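Local atomic coordinates of DNA replication factor Cdt1 (Mus musculus, PDB entry 3A4C), a protein that licenses replication origins by cooperating with CDC6 and the origin recognition complex to load the MCM complex onto DNA in G1, and also supports kinetochore-microtubule attachment in mitosis. Residues Q5-R8 and L9-E13. Sequence-based numbering, arbitrary orientation.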
# COMPACT_ATOMS: atom_id res chain seq x y z
N GLN A 5 4.90 -9.42 -15.94
CA GLN A 5 3.51 -9.61 -15.58
C GLN A 5 3.38 -10.61 -14.44
O GLN A 5 2.51 -10.47 -13.58
CB GLN A 5 2.73 -10.09 -16.79
CG GLN A 5 1.23 -10.09 -16.59
CD GLN A 5 0.49 -10.36 -17.87
OE1 GLN A 5 0.40 -11.50 -18.31
NE2 GLN A 5 -0.06 -9.32 -18.47
N GLU A 6 4.24 -11.62 -14.42
CA GLU A 6 4.21 -12.55 -13.31
C GLU A 6 4.58 -11.81 -12.03
O GLU A 6 4.02 -12.06 -10.96
CB GLU A 6 5.15 -13.74 -13.55
CG GLU A 6 5.12 -14.77 -12.42
CD GLU A 6 3.72 -15.33 -12.16
OE1 GLU A 6 3.09 -15.84 -13.11
OE2 GLU A 6 3.26 -15.26 -10.99
N LEU A 7 5.53 -10.89 -12.14
CA LEU A 7 5.93 -10.08 -10.99
C LEU A 7 4.77 -9.22 -10.51
O LEU A 7 4.50 -9.16 -9.31
CB LEU A 7 7.12 -9.21 -11.34
CG LEU A 7 7.65 -8.36 -10.19
CD1 LEU A 7 7.93 -9.22 -8.97
CD2 LEU A 7 8.90 -7.61 -10.63
N ARG A 8 4.09 -8.55 -11.43
CA ARG A 8 2.94 -7.75 -11.04
C ARG A 8 1.88 -8.58 -10.32
O ARG A 8 1.34 -8.17 -9.30
CB ARG A 8 2.29 -7.04 -12.24
CG ARG A 8 1.17 -6.09 -11.80
CD ARG A 8 0.56 -5.33 -12.96
NE ARG A 8 -0.59 -4.51 -12.55
CZ ARG A 8 -0.49 -3.36 -11.90
NH1 ARG A 8 0.71 -2.89 -11.55
NH2 ARG A 8 -1.58 -2.68 -11.59
N LEU A 9 1.58 -9.76 -10.86
CA LEU A 9 0.60 -10.62 -10.22
C LEU A 9 1.05 -11.01 -8.81
O LEU A 9 0.25 -11.06 -7.89
CB LEU A 9 0.35 -11.87 -11.07
CG LEU A 9 -0.87 -12.70 -10.68
CD1 LEU A 9 -2.13 -11.87 -10.82
CD2 LEU A 9 -0.95 -13.95 -11.54
N GLN A 10 2.35 -11.28 -8.65
CA GLN A 10 2.92 -11.54 -7.33
C GLN A 10 2.65 -10.39 -6.36
O GLN A 10 2.24 -10.60 -5.22
CB GLN A 10 4.44 -11.77 -7.42
CG GLN A 10 4.82 -13.13 -8.01
CD GLN A 10 6.32 -13.33 -8.12
OE1 GLN A 10 7.11 -12.52 -7.63
NE2 GLN A 10 6.72 -14.42 -8.77
N ARG A 11 2.90 -9.17 -6.82
CA ARG A 11 2.73 -7.99 -5.99
C ARG A 11 1.26 -7.76 -5.67
O ARG A 11 0.90 -7.48 -4.53
CB ARG A 11 3.30 -6.76 -6.71
CG ARG A 11 4.82 -6.81 -6.84
CD ARG A 11 5.35 -5.67 -7.68
NE ARG A 11 6.80 -5.54 -7.56
CZ ARG A 11 7.59 -5.05 -8.52
NH1 ARG A 11 7.08 -4.67 -9.68
NH2 ARG A 11 8.90 -4.96 -8.32
N LEU A 12 0.41 -7.89 -6.68
CA LEU A 12 -1.02 -7.65 -6.50
C LEU A 12 -1.63 -8.62 -5.48
O LEU A 12 -2.56 -8.28 -4.75
CB LEU A 12 -1.76 -7.76 -7.84
CG LEU A 12 -1.48 -6.66 -8.87
CD1 LEU A 12 -2.28 -6.90 -10.14
CD2 LEU A 12 -1.79 -5.30 -8.30
N GLU A 13 -1.09 -9.83 -5.44
CA GLU A 13 -1.60 -10.82 -4.50
C GLU A 13 -1.30 -10.45 -3.04
O GLU A 13 -2.01 -10.87 -2.14
CB GLU A 13 -1.08 -12.21 -4.86
CG GLU A 13 -1.86 -12.82 -6.02
CD GLU A 13 -1.23 -14.09 -6.58
OE1 GLU A 13 -0.07 -14.40 -6.20
OE2 GLU A 13 -1.89 -14.77 -7.39
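Arg11 reaches back one turn of helix 3-27 and lays its long side chain against Leu7. Its CB starts 3.5 Å from Arg8 O. Arg11 CG then passes Leu7 O at 3.4 Å, because chi1 of -68° sets it beside the backbone N and aims the chain toward the preceding turn. CD stays alongside the same carbonyl, and Arg11 CZ meets Leu7 CD2 at 3.6 Å. Arginine suits this place because its aliphatic chain can follow the preceding turn before the flat, charged end reaches Leu7. Leucine suits its own: the CD2 methyl lies over part of one guanidinium face, 3.3 Å above the plane and displaced toward the rim, and, lacking polar atoms, does not compete for the N-H groups. On another side of the helix, Leu12 CD2 lies more loosely over the Arg8 guanidinium, while Arg8 NH2 forms a salt bridge with Glu104 in helix 90-104. Within this C-terminal winged-helix domain of Cdt1, Arg11 also touches Lys58, His59 and Leu62 of helix 53-66. Between the side chains, then, methyl meets guanidinium without a hydrogen bond; the polar bonds across the contact are i to i+4 backbone ones such as Arg11 N to Leu7 O (3.0 Å).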